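Local coordinates for protein 4-oxalocrotonate decarboxylase NahK (Pseudomonas putida, PDB 5D2K) that catalyses the metal-assisted decarboxylation of (3E)-2-oxohex-3-enedioate to 2-oxopent-4-enoate and carbon dioxide, a step in the breakdown of naphthalene, at residues 115-120 with 211-216; 84-89 with 217-222; 123-128 with 136-141; 89-94 with 234-239. The protein carries 1 engineered substitution. One frame throughout, in Å; residues are numbered along the deposited sequence. Where two conformers were deposited one is given.

Interaction 1. Residues 115-120 with 211-216; sequences AEISVV and GHPLSS. With MG (magnesium ion), chain C.
Ile117 and Pro213 make the closer of two apolar touches between strand 112-121 and the start of helix 213-225. The branch methyl CG2 of Ile117 lies 3.8 Å from CG of Pro213 and almost as near to CB, so it rests against one side of the pyrrolidine ring. With CG1 anti to the backbone N (chi1 -171°), the longer arm leads away and CG2 alone does the touching. Further along, Val119 CG1 meets Leu214 CD2 at a looser 4.2 Å, and no hydrogen bond crosses between the segments.

This is helix-on-sheet packing in the FAH-type fold, and alternation along the strand separates two jobs: Ile117 and Val119 face the helix, while Glu116 serves the metal site. Glu116 OE2 binds the magnesium ion at 2.0 Å. Glu116 OE1 accepts, at 2.7 Å, from the O of a water that is itself a magnesium ligand. Glu114 and Glu147 also bind this ion, and the bound 2-oxoadipate touches Glu116.

On the looser side, where the helix begins, His212 is partly exposed and stands at the N-cap. Its ND1 accepts from Leu214 N at 3.1 Å, the donor lying in the imidazole plane and the bond nearly straight (161°).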
loop_
_atom_site.group_PDB
_atom_site.type_symbol
_atom_site.label_atom_id
_atom_site.label_comp_id
_atom_site.label_asym_id
_atom_site.label_seq_id
_atom_site.Cartn_x
_atom_site.Cartn_y
_atom_site.Cartn_z
ATOM N N ALA A 115 -3.088 -3.951 -8.922
ATOM C CA ALA A 115 -2.755 -2.864 -9.841
ATOM C C ALA A 115 -3.179 -1.510 -9.280
ATOM O O ALA A 115 -4.318 -1.341 -8.847
ATOM C CB ALA A 115 -3.406 -3.097 -11.195
ATOM N N GLU A 116 -2.255 -0.550 -9.274
ATOM C CA GLU A 116 -2.527 0.770 -8.686
ATOM C C GLU A 116 -1.989 1.900 -9.542
ATOM O O GLU A 116 -1.206 1.681 -10.468
ATOM C CB GLU A 116 -1.922 0.878 -7.270
ATOM C CG GLU A 116 -2.183 -0.362 -6.414
ATOM C CD GLU A 116 -2.053 -0.167 -4.918
ATOM O OE1 GLU A 116 -1.965 0.978 -4.430
ATOM O OE2 GLU A 116 -2.080 -1.193 -4.217
ATOM N N ILE A 117 -2.418 3.118 -9.234
ATOM C CA ILE A 117 -1.769 4.279 -9.814
ATOM C C ILE A 117 -1.185 5.108 -8.667
ATOM O O ILE A 117 -1.828 5.337 -7.627
ATOM C CB ILE A 117 -2.737 5.102 -10.727
ATOM C CG1 ILE A 117 -1.974 6.186 -11.502
ATOM C CG2 ILE A 117 -3.880 5.689 -9.942
ATOM C CD1 ILE A 117 -0.951 5.639 -12.525
ATOM N N SER A 118 0.078 5.479 -8.828
ATOM C CA SER A 118 0.755 6.275 -7.815
ATOM C C SER A 118 0.967 7.694 -8.286
ATOM O O SER A 118 0.933 7.974 -9.487
ATOM C CB SER A 118 2.112 5.669 -7.456
ATOM O OG SER A 118 1.963 4.340 -7.021
ATOM N N VAL A 119 1.202 8.579 -7.325
ATOM C CA VAL A 119 1.562 9.964 -7.623
ATOM C C VAL A 119 2.822 10.335 -6.867
ATOM O O VAL A 119 3.146 9.726 -5.845
ATOM C CB VAL A 119 0.433 10.974 -7.253
ATOM C CG1 VAL A 119 -0.829 10.685 -8.053
ATOM C CG2 VAL A 119 0.147 10.957 -5.745
ATOM N N VAL A 120 3.551 11.314 -7.393
ATOM C CA VAL A 120 4.622 11.963 -6.643
ATOM C C VAL A 120 4.214 13.408 -6.455
ATOM O O VAL A 120 3.810 14.060 -7.407
ATOM C CB VAL A 120 5.987 11.855 -7.373
ATOM C CG1 VAL A 120 7.026 12.767 -6.735
ATOM C CG2 VAL A 120 6.480 10.418 -7.330
ATOM N N GLY A 211 -13.742 6.844 -5.902
ATOM C CA GLY A 211 -14.344 7.720 -6.893
ATOM C C GLY A 211 -13.325 8.470 -7.734
ATOM O O GLY A 211 -13.626 8.931 -8.833
ATOM N N HIS A 212 -12.113 8.609 -7.196
ATOM C CA HIS A 212 -11.028 9.319 -7.869
ATOM C C HIS A 212 -9.739 9.064 -7.096
ATOM O O HIS A 212 -9.708 9.307 -5.901
ATOM C CB HIS A 212 -11.291 10.829 -7.921
ATOM C CG HIS A 212 -10.512 11.531 -8.982
ATOM N ND1 HIS A 212 -9.134 11.626 -8.965
ATOM C CD2 HIS A 212 -10.920 12.165 -10.109
ATOM C CE1 HIS A 212 -8.732 12.283 -10.039
ATOM N NE2 HIS A 212 -9.796 12.611 -10.751
ATOM N N PRO A 213 -8.669 8.591 -7.768
ATOM C CA PRO A 213 -7.441 8.340 -6.992
ATOM C C PRO A 213 -6.932 9.547 -6.177
ATOM O O PRO A 213 -6.327 9.369 -5.108
ATOM C CB PRO A 213 -6.434 7.936 -8.081
ATOM C CG PRO A 213 -7.285 7.214 -9.085
ATOM C CD PRO A 213 -8.555 8.077 -9.148
ATOM N N LEU A 214 -7.194 10.763 -6.646
ATOM C CA LEU A 214 -6.734 11.931 -5.895
ATOM C C LEU A 214 -7.521 12.098 -4.581
ATOM O O LEU A 214 -7.030 12.724 -3.636
ATOM C CB LEU A 214 -6.825 13.190 -6.761
ATOM C CG LEU A 214 -5.880 13.223 -7.964
ATOM C CD1 LEU A 214 -5.920 14.581 -8.649
ATOM C CD2 LEU A 214 -4.443 12.861 -7.549
ATOM N N SER A 215 -8.720 11.514 -4.495
ATOM C CA SER A 215 -9.464 11.543 -3.228
ATOM C C SER A 215 -8.771 10.688 -2.178
ATOM O O SER A 215 -8.879 10.940 -0.981
ATOM C CB SER A 215 -10.909 11.066 -3.419
ATOM O OG SER A 215 -11.647 12.005 -4.202
ATOM N N SER A 216 -8.064 9.660 -2.636
ATOM C CA SER A 216 -7.272 8.839 -1.740
ATOM C C SER A 216 -6.122 9.639 -1.124
ATOM O O SER A 216 -5.801 9.479 0.064
ATOM C CB SER A 216 -6.741 7.625 -2.503
ATOM O OG SER A 216 -6.052 6.754 -1.623
HETATM MG MG MG C . -2.255 -1.730 -2.287
HETATM O O HOH W 1 -2.016 0.287 -1.799
#

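Interaction 2. Residues 84-89 with 217-222; sequences ETPIYG and VAMLAN. With EDO (1,2-ethanediol), chain H.
Leu220 makes one of the two apolar touches, its CD1 lying 3.6 Å from Tyr88 CB and 3.8 Å from Tyr88 CG. The methyl thus packs at the root of the tyrosine, approaching the ring obliquely.

The other apolar touch is through sulfur: SD of Met219 lies 3.5 Å from CB of Pro86 and 3.6 Å from CG of Pro86, so the sulfur sits against the CB-CG side of the pyrrolidine. The two side chains cross at about a right angle. Met219 runs out extended from the helix, its CG anti to the backbone N (chi1 -176°), and bends only at the last torsion. Its side chain was modelled in two conformers, so the sulfur contact holds for one of them and is doubtful for the other.

The side-chain polar contact of Tyr88 is at its hydroxyl. Tyr88 OH donates to O1 of an ethanediol at 2.8 Å, and O1 lies at the ring edge, near the ring plane. This diol, probably from the crystallisation liquor, also bonds Glu226 and Leu223. Tyr88 OH is hydrogen-bonded to Trp52 NE1 as well, and its ring stacks with Tyr48. With an alanine here the ring and hydroxyl are gone, which would probably leave Trp52 NE1 without this partner and open a gap beside Tyr48.

Strand 87-92 pairs antiparallel with strand 65-71, from which Met70 touches Tyr88, Met219 and Leu220. Helix 213-225 therefore packs on both of these strands, while helix 44-60 contributes Tyr48, Trp52 and Gln51, the last bonded to Tyr88 O.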
loop_
_atom_site.group_PDB
_atom_site.type_symbol
_atom_site.label_atom_id
_atom_site.label_comp_id
_atom_site.label_asym_id
_atom_site.label_seq_id
_atom_site.Cartn_x
_atom_site.Cartn_y
_atom_site.Cartn_z
ATOM N N GLU A 84 -14.119 -2.376 5.412
ATOM C CA GLU A 84 -14.518 -1.209 4.635
ATOM C C GLU A 84 -13.894 0.083 5.153
ATOM O O GLU A 84 -14.368 1.171 4.841
ATOM C CB GLU A 84 -16.038 -1.086 4.622
ATOM C CG GLU A 84 -16.717 -2.211 3.871
ATOM C CD GLU A 84 -17.741 -2.933 4.715
ATOM O OE1 GLU A 84 -18.856 -2.394 4.883
ATOM O OE2 GLU A 84 -17.427 -4.037 5.213
ATOM N N THR A 85 -12.828 -0.047 5.939
ATOM C CA THR A 85 -12.135 1.106 6.508
ATOM C C THR A 85 -10.786 1.348 5.823
ATOM O O THR A 85 -9.890 0.503 5.907
ATOM C CB THR A 85 -11.889 0.924 8.021
ATOM O OG1 THR A 85 -11.021 -0.196 8.231
ATOM C CG2 THR A 85 -13.202 0.682 8.759
ATOM N N PRO A 86 -10.633 2.499 5.149
ATOM C CA PRO A 86 -9.354 2.821 4.502
ATOM C C PRO A 86 -8.241 3.037 5.510
ATOM O O PRO A 86 -8.432 3.670 6.553
ATOM C CB PRO A 86 -9.643 4.118 3.751
ATOM C CG PRO A 86 -11.151 4.183 3.652
ATOM C CD PRO A 86 -11.635 3.552 4.918
ATOM N N ILE A 87 -7.073 2.514 5.168
ATOM C CA ILE A 87 -5.909 2.538 6.043
ATOM C C ILE A 87 -4.696 2.990 5.247
ATOM O O ILE A 87 -4.738 3.036 4.009
ATOM C CB ILE A 87 -5.646 1.148 6.651
ATOM C CG1 ILE A 87 -5.387 0.125 5.540
ATOM C CG2 ILE A 87 -6.838 0.712 7.510
ATOM C CD1 ILE A 87 -5.096 -1.294 6.068
ATOM N N TYR A 88 -3.616 3.332 5.940
ATOM C CA TYR A 88 -2.376 3.631 5.247
ATOM C C TYR A 88 -1.224 2.828 5.862
ATOM O O TYR A 88 -1.354 2.276 6.953
ATOM C CB TYR A 88 -2.063 5.138 5.264
ATOM C CG TYR A 88 -1.689 5.725 6.617
ATOM C CD1 TYR A 88 -0.401 5.598 7.130
ATOM C CD2 TYR A 88 -2.633 6.416 7.376
ATOM C CE1 TYR A 88 -0.068 6.148 8.364
ATOM C CE2 TYR A 88 -2.313 6.971 8.598
ATOM C CZ TYR A 88 -1.031 6.829 9.097
ATOM O OH TYR A 88 -0.707 7.373 10.325
ATOM N N GLY A 89 -0.118 2.766 5.132
ATOM C CA GLY A 89 1.126 2.200 5.631
ATOM C C GLY A 89 2.280 2.872 4.913
ATOM O O GLY A 89 2.067 3.746 4.066
ATOM N N VAL A 217 -5.498 10.490 -1.939
ATOM C CA VAL A 217 -4.433 11.374 -1.482
ATOM C C VAL A 217 -4.979 12.348 -0.421
ATOM O O VAL A 217 -4.344 12.573 0.612
ATOM C CB VAL A 217 -3.794 12.164 -2.654
ATOM C CG1 VAL A 217 -2.728 13.141 -2.139
ATOM C CG2 VAL A 217 -3.182 11.213 -3.677
ATOM N N ALA A 218 -6.151 12.926 -0.676
ATOM C CA ALA A 218 -6.765 13.830 0.302
ATOM C C ALA A 218 -7.042 13.079 1.600
ATOM O O ALA A 218 -6.758 13.577 2.693
ATOM C CB ALA A 218 -8.067 14.441 -0.262
ATOM N N MET A 219 -7.565 11.864 1.477
ATOM C CA MET A 219 -7.866 11.071 2.658
ATOM C C MET A 219 -6.597 10.753 3.450
ATOM O O MET A 219 -6.603 10.803 4.677
ATOM C CB MET A 219 -8.585 9.782 2.281
ATOM C CG MET A 219 -8.992 8.977 3.489
ATOM S SD MET A 219 -9.980 7.543 3.080
ATOM C CE MET A 219 -11.463 8.355 2.486
ATOM N N LEU A 220 -5.509 10.438 2.751
ATOM C CA LEU A 220 -4.243 10.171 3.426
ATOM C C LEU A 220 -3.794 11.387 4.242
ATOM O O LEU A 220 -3.363 11.238 5.390
ATOM C CB LEU A 220 -3.163 9.770 2.410
ATOM C CG LEU A 220 -1.729 9.580 2.913
ATOM C CD1 LEU A 220 -1.669 8.449 3.943
ATOM C CD2 LEU A 220 -0.814 9.279 1.742
ATOM N N ALA A 221 -3.902 12.581 3.671
ATOM C CA ALA A 221 -3.530 13.786 4.403
ATOM C C ALA A 221 -4.361 13.904 5.674
ATOM O O ALA A 221 -3.836 14.227 6.751
ATOM C CB ALA A 221 -3.695 15.044 3.521
ATOM N N ASN A 222 -5.650 13.621 5.552
ATOM C CA ASN A 222 -6.543 13.738 6.702
ATOM C C ASN A 222 -6.248 12.688 7.775
ATOM O O ASN A 222 -6.253 13.002 8.968
ATOM C CB ASN A 222 -7.995 13.678 6.230
ATOM C CG ASN A 222 -8.374 14.918 5.431
ATOM O OD1 ASN A 222 -7.806 15.988 5.649
ATOM N ND2 ASN A 222 -9.309 14.773 4.494
HETATM C C1 EDO H . -3.999 7.668 12.177
HETATM O O1 EDO H . -3.027 8.486 11.488
HETATM C C2 EDO H . -5.270 7.503 11.345
HETATM O O2 EDO H . -6.351 7.066 12.188
#

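Interaction 3. Residues 123-128 with 136-141; sequences APLHGP and IAAIDY. With EDO (1,2-ethanediol), chain G.
Ala138 CB is the point on which both Leu125 and Ala123 converge. Leu125 brings its forked end to Ala138 CB, with CD2 at 3.7 Å, CG at 3.9 Å and CD1 at 4.0 Å; three such similar distances mean that the methyl faces the fork rather than a single branch. Leu125 CG stands anti to the carbonyl carbon (chi1 -69°), which sets the fork against the Ala138 methyl. From Ala123 come the carbonyl O, 3.9 Å from Ala138 CB, and a more distant methyl contact, CB to CB at 4.2 Å. No hydrogen bond joins the segments, and Ala123 N is buried without a partner in the model.

In the next shell, Ile139 N bonds to Ile136 O, closing the turn that presents Ala138. Backbone bonds to Lys122 from Ala138 and to Ile231 from Leu125 hold both sides of the contact. Beyond Leu125, His126 ND1 shares a 2.7 Å hydrogen bond with O2 of an ethanediol, probably a crystallisation additive, and its ring stacks with His230.

Where the turn enters strand 139-149, Asp140 and Tyr141 both face Val120 in a classic beta bulge. The contact thus closes the base of the connection from strand 112-121 through helix 132-135 to its antiparallel neighbour 139-149. Val217 of helix 213-225 touches Leu125, and Leu214 of the same helix touches Ile139.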
loop_
_atom_site.group_PDB
_atom_site.type_symbol
_atom_site.label_atom_id
_atom_site.label_comp_id
_atom_site.label_asym_id
_atom_site.label_seq_id
_atom_site.Cartn_x
_atom_site.Cartn_y
_atom_site.Cartn_z
ATOM N N ALA A 123 4.428 19.604 -3.559
ATOM C CA ALA A 123 4.124 20.590 -2.526
ATOM C C ALA A 123 3.548 19.866 -1.328
ATOM O O ALA A 123 2.916 18.830 -1.494
ATOM C CB ALA A 123 3.139 21.629 -3.044
ATOM N N PRO A 124 3.769 20.391 -0.114
ATOM C CA PRO A 124 3.223 19.680 1.047
ATOM C C PRO A 124 1.701 19.673 1.093
ATOM O O PRO A 124 1.042 20.614 0.624
ATOM C CB PRO A 124 3.791 20.448 2.247
ATOM C CG PRO A 124 4.266 21.752 1.711
ATOM C CD PRO A 124 4.517 21.607 0.251
ATOM N N LEU A 125 1.154 18.592 1.639
ATOM C CA LEU A 125 -0.282 18.493 1.848
ATOM C C LEU A 125 -0.599 18.222 3.310
ATOM O O LEU A 125 -0.033 17.305 3.924
ATOM C CB LEU A 125 -0.879 17.395 0.962
ATOM C CG LEU A 125 -0.899 17.680 -0.531
ATOM C CD1 LEU A 125 -1.189 16.402 -1.295
ATOM C CD2 LEU A 125 -1.956 18.727 -0.850
ATOM N N HIS A 126 -1.527 19.014 3.848
ATOM C CA HIS A 126 -1.927 18.944 5.254
ATOM C C HIS A 126 -3.428 18.732 5.422
ATOM O O HIS A 126 -4.237 19.318 4.703
ATOM C CB HIS A 126 -1.551 20.235 5.997
ATOM C CG HIS A 126 -0.082 20.521 6.052
ATOM N ND1 HIS A 126 0.678 20.281 7.174
ATOM C CD2 HIS A 126 0.762 21.051 5.134
ATOM C CE1 HIS A 126 1.926 20.647 6.948
ATOM N NE2 HIS A 126 2.005 21.114 5.716
ATOM N N GLY A 127 -3.800 17.897 6.381
ATOM C CA GLY A 127 -5.151 17.895 6.902
ATOM C C GLY A 127 -5.132 18.679 8.205
ATOM O O GLY A 127 -4.099 19.243 8.582
ATOM N N PRO A 128 -6.266 18.707 8.919
ATOM C CA PRO A 128 -7.538 18.092 8.545
ATOM C C PRO A 128 -8.265 18.908 7.481
ATOM O O PRO A 128 -7.821 20.006 7.143
ATOM C CB PRO A 128 -8.317 18.086 9.864
ATOM C CG PRO A 128 -7.799 19.280 10.587
ATOM C CD PRO A 128 -6.333 19.361 10.239
ATOM N N ILE A 136 -4.832 18.797 -6.125
ATOM C CA ILE A 136 -4.541 18.761 -7.558
ATOM C C ILE A 136 -3.200 19.394 -7.919
ATOM O O ILE A 136 -2.367 18.755 -8.554
ATOM C CB ILE A 136 -5.671 19.437 -8.363
ATOM C CG1 ILE A 136 -6.995 18.706 -8.097
ATOM C CG2 ILE A 136 -5.339 19.438 -9.843
ATOM C CD1 ILE A 136 -8.239 19.513 -8.522
ATOM N N ALA A 137 -2.970 20.627 -7.480
ATOM C CA ALA A 137 -1.755 21.343 -7.870
ATOM C C ALA A 137 -0.507 20.766 -7.206
ATOM O O ALA A 137 0.613 21.016 -7.657
ATOM C CB ALA A 137 -1.887 22.805 -7.534
ATOM N N ALA A 138 -0.703 20.002 -6.140
ATOM C CA ALA A 138 0.417 19.384 -5.440
ATOM C C ALA A 138 0.943 18.135 -6.160
ATOM O O ALA A 138 1.990 17.613 -5.784
ATOM C CB ALA A 138 0.014 19.041 -4.016
ATOM N N ILE A 139 0.236 17.657 -7.185
ATOM C CA ILE A 139 0.684 16.470 -7.917
ATOM C C ILE A 139 1.699 16.826 -8.997
ATOM O O ILE A 139 1.420 17.638 -9.886
ATOM C CB ILE A 139 -0.495 15.729 -8.574
ATOM C CG1 ILE A 139 -1.558 15.381 -7.522
ATOM C CG2 ILE A 139 0.007 14.462 -9.289
ATOM C CD1 ILE A 139 -1.010 14.632 -6.311
ATOM N N ASP A 140 2.869 16.201 -8.926
ATOM C CA ASP A 140 3.944 16.423 -9.895
ATOM C C ASP A 140 3.733 15.537 -11.114
ATOM O O ASP A 140 3.620 16.028 -12.239
ATOM C CB ASP A 140 5.297 16.132 -9.221
ATOM C CG ASP A 140 6.478 16.753 -9.947
ATOM O OD1 ASP A 140 6.306 17.233 -11.083
ATOM O OD2 ASP A 140 7.581 16.747 -9.358
ATOM N N TYR A 141 3.655 14.233 -10.892
ATOM C CA TYR A 141 3.408 13.294 -11.985
ATOM C C TYR A 141 2.835 11.985 -11.437
ATOM O O TYR A 141 2.729 11.794 -10.219
ATOM C CB TYR A 141 4.693 13.042 -12.790
ATOM C CG TYR A 141 5.882 12.566 -11.977
ATOM C CD1 TYR A 141 6.711 13.473 -11.319
ATOM C CD2 TYR A 141 6.189 11.215 -11.890
ATOM C CE1 TYR A 141 7.804 13.043 -10.575
ATOM C CE2 TYR A 141 7.282 10.770 -11.150
ATOM C CZ TYR A 141 8.081 11.691 -10.499
ATOM O OH TYR A 141 9.160 11.248 -9.767
HETATM C C1 EDO G . -1.321 18.408 11.030
HETATM O O1 EDO G . -2.614 18.985 11.246
HETATM C C2 EDO G . -0.838 18.824 9.651
HETATM O O2 EDO G . 0.343 19.623 9.766
#

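Interaction 4. Residues 89-94 with 234-239; sequences GFLADY and GTFIMT
Leu91 reaches both Phe236 and Met238 through a single methyl, CD1, although the backbones stay well separated: the nearest CA pair, Leu91 and Phe236, is 9.0 Å apart. Its CB points toward strand 236-238 without touching it. CG stands anti to the carbonyl carbon (chi1 -55°) and continues the reach across the gap, and at the branch the work falls to CD1, while Leu91 CD2 stays farther off, 4.4 Å from Met238 SD.

On one flank Leu91 CD1 meets Met238, 3.8 Å from SD and 3.9 Å from CG. On another Leu91 CD1 meets Phe236, 3.9 Å from CE2 and 4.0 Å from CD2. The methyl lies at the ring edge, near the ring plane, so it packs against the rim of the phenyl group and not over its face. Phe236 is brought there by a first torsion that sets CG anti to the backbone N (chi1 173°). Met238 approaches with its chain bent at chi3, and both side chains cross Leu91 at about a right angle.

Strands 87-92 and 236-238 are both partners of strand 65-71, the first antiparallel and the second parallel, so the contact spans the mixed sheet over that intervening strand. Lys69, a ligand-binding residue on it, touches both Leu91 and Met238.

The meeting is wholly apolar: a methyl, a thioether and an aromatic edge, with no hydrogen bond between the segments to fix direction. Met238 also touches the metal ligands Glu116 and Glu147, which places this hydrophobic packing directly beside the charged magnesium site.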
loop_
_atom_site.group_PDB
_atom_site.type_symbol
_atom_site.label_atom_id
_atom_site.label_comp_id
_atom_site.label_asym_id
_atom_site.label_seq_id
_atom_site.Cartn_x
_atom_site.Cartn_y
_atom_site.Cartn_z
ATOM N N GLY A 89 -0.118 2.766 5.132
ATOM C CA GLY A 89 1.126 2.200 5.631
ATOM C C GLY A 89 2.280 2.872 4.913
ATOM O O GLY A 89 2.067 3.746 4.066
ATOM N N PHE A 90 3.508 2.487 5.252
ATOM C CA PHE A 90 4.686 3.101 4.640
ATOM C C PHE A 90 5.427 2.134 3.719
ATOM O O PHE A 90 5.248 0.913 3.808
ATOM C CB PHE A 90 5.647 3.616 5.727
ATOM C CG PHE A 90 6.295 2.514 6.527
ATOM C CD1 PHE A 90 7.460 1.900 6.078
ATOM C CD2 PHE A 90 5.721 2.069 7.708
ATOM C CE1 PHE A 90 8.045 0.865 6.802
ATOM C CE2 PHE A 90 6.294 1.048 8.435
ATOM C CZ PHE A 90 7.461 0.438 7.980
ATOM N N LEU A 91 6.269 2.691 2.850
ATOM C CA LEU A 91 7.068 1.904 1.907
ATOM C C LEU A 91 8.564 2.098 2.169
ATOM O O LEU A 91 9.076 3.227 2.116
ATOM C CB LEU A 91 6.728 2.302 0.464
ATOM C CG LEU A 91 5.247 2.207 0.095
ATOM C CD1 LEU A 91 5.021 2.826 -1.280
ATOM C CD2 LEU A 91 4.783 0.757 0.093
ATOM N N ALA A 92 9.263 1.008 2.475
ATOM C CA ALA A 92 10.714 1.060 2.651
ATOM C C ALA A 92 11.443 0.877 1.323
ATOM O O ALA A 92 10.909 0.254 0.382
ATOM C CB ALA A 92 11.163 0.000 3.648
ATOM N N ASP A 93 12.669 1.390 1.238
ATOM C CA ASP A 93 13.362 1.369 -0.046
ATOM C C ASP A 93 13.554 -0.046 -0.620
ATOM O O ASP A 93 13.381 -0.236 -1.826
ATOM C CB ASP A 93 14.710 2.129 0.022
ATOM C CG ASP A 93 15.605 1.749 1.202
ATOM O OD1 ASP A 93 15.437 0.702 1.866
ATOM O OD2 ASP A 93 16.552 2.541 1.424
ATOM N N TYR A 94 13.857 -1.039 0.215
ATOM C CA TYR A 94 14.107 -2.386 -0.316
ATOM C C TYR A 94 12.818 -3.069 -0.795
ATOM O O TYR A 94 12.877 -4.159 -1.378
ATOM C CB TYR A 94 14.826 -3.269 0.717
ATOM C CG TYR A 94 13.999 -3.588 1.946
ATOM C CD1 TYR A 94 13.181 -4.706 1.982
ATOM C CD2 TYR A 94 14.053 -2.778 3.067
ATOM C CE1 TYR A 94 12.418 -5.000 3.112
ATOM C CE2 TYR A 94 13.295 -3.058 4.196
ATOM C CZ TYR A 94 12.480 -4.177 4.206
ATOM O OH TYR A 94 11.728 -4.480 5.327
ATOM N N GLY A 234 7.380 15.913 -2.433
ATOM C CA GLY A 234 8.279 14.907 -2.970
ATOM C C GLY A 234 7.955 13.492 -2.547
ATOM O O GLY A 234 8.774 12.592 -2.717
ATOM N N THR A 235 6.762 13.284 -1.996
ATOM C CA THR A 235 6.366 11.966 -1.525
ATOM C C THR A 235 5.707 11.131 -2.623
ATOM O O THR A 235 4.832 11.605 -3.345
ATOM C CB THR A 235 5.403 12.074 -0.320
ATOM O OG1 THR A 235 6.036 12.841 0.720
ATOM C CG2 THR A 235 5.029 10.688 0.232
ATOM N N PHE A 236 6.145 9.879 -2.717
ATOM C CA PHE A 236 5.539 8.870 -3.590
ATOM C C PHE A 236 4.376 8.233 -2.842
ATOM O O PHE A 236 4.545 7.768 -1.719
ATOM C CB PHE A 236 6.608 7.842 -3.987
ATOM C CG PHE A 236 6.105 6.643 -4.758
ATOM C CD1 PHE A 236 5.969 6.690 -6.133
ATOM C CD2 PHE A 236 5.884 5.440 -4.116
ATOM C CE1 PHE A 236 5.566 5.562 -6.845
ATOM C CE2 PHE A 236 5.480 4.313 -4.824
ATOM C CZ PHE A 236 5.316 4.383 -6.188
ATOM N N ILE A 237 3.190 8.241 -3.458
ATOM C CA ILE A 237 1.974 7.696 -2.840
ATOM C C ILE A 237 1.287 6.676 -3.734
ATOM O O ILE A 237 0.872 7.004 -4.847
ATOM C CB ILE A 237 0.940 8.806 -2.519
ATOM C CG1 ILE A 237 1.575 9.946 -1.726
ATOM C CG2 ILE A 237 -0.280 8.223 -1.790
ATOM C CD1 ILE A 237 0.641 11.143 -1.594
ATOM N N MET A 238 1.126 5.454 -3.239
ATOM C CA MET A 238 0.346 4.435 -3.946
ATOM C C MET A 238 -1.098 4.558 -3.492
ATOM O O MET A 238 -1.378 4.391 -2.307
ATOM C CB MET A 238 0.887 3.033 -3.657
ATOM C CG MET A 238 2.312 2.833 -4.113
ATOM S SD MET A 238 2.867 1.123 -3.883
ATOM C CE MET A 238 1.582 0.219 -4.654
ATOM N N THR A 239 -2.021 4.845 -4.410
ATOM C CA THR A 239 -3.330 5.317 -3.968
ATOM C C THR A 239 -4.355 4.226 -3.702
ATOM O O THR A 239 -5.414 4.513 -3.140
ATOM C CB THR A 239 -3.934 6.341 -4.978
ATOM O OG1 THR A 239 -4.111 5.739 -6.266
ATOM C CG2 THR A 239 -3.030 7.585 -5.106
#

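Interactions 1, 2 and 4 have centres 11 to 13 Å apart, and interaction 3 lies 13 to 15 Å from each. All four reach one mixed sheet. Helix 213-225 serves interactions 1 and 2 with successive turns, while strand 87-92 serves interactions 2 and 4, which share Gly89. Along the chain, interaction 3 is the most local and falls between the segments of interaction 1; interactions 2 and 4 both begin on strand 87-92, the earliest used here, and alternate in order. Strand 112-121 pairs with 139-149 and 236-238, tying interaction 1 to interactions 3 and 4. Ile117 and Val119 meet the helix while Glu116 binds magnesium, so helix and metal site probably lie on different sheet faces.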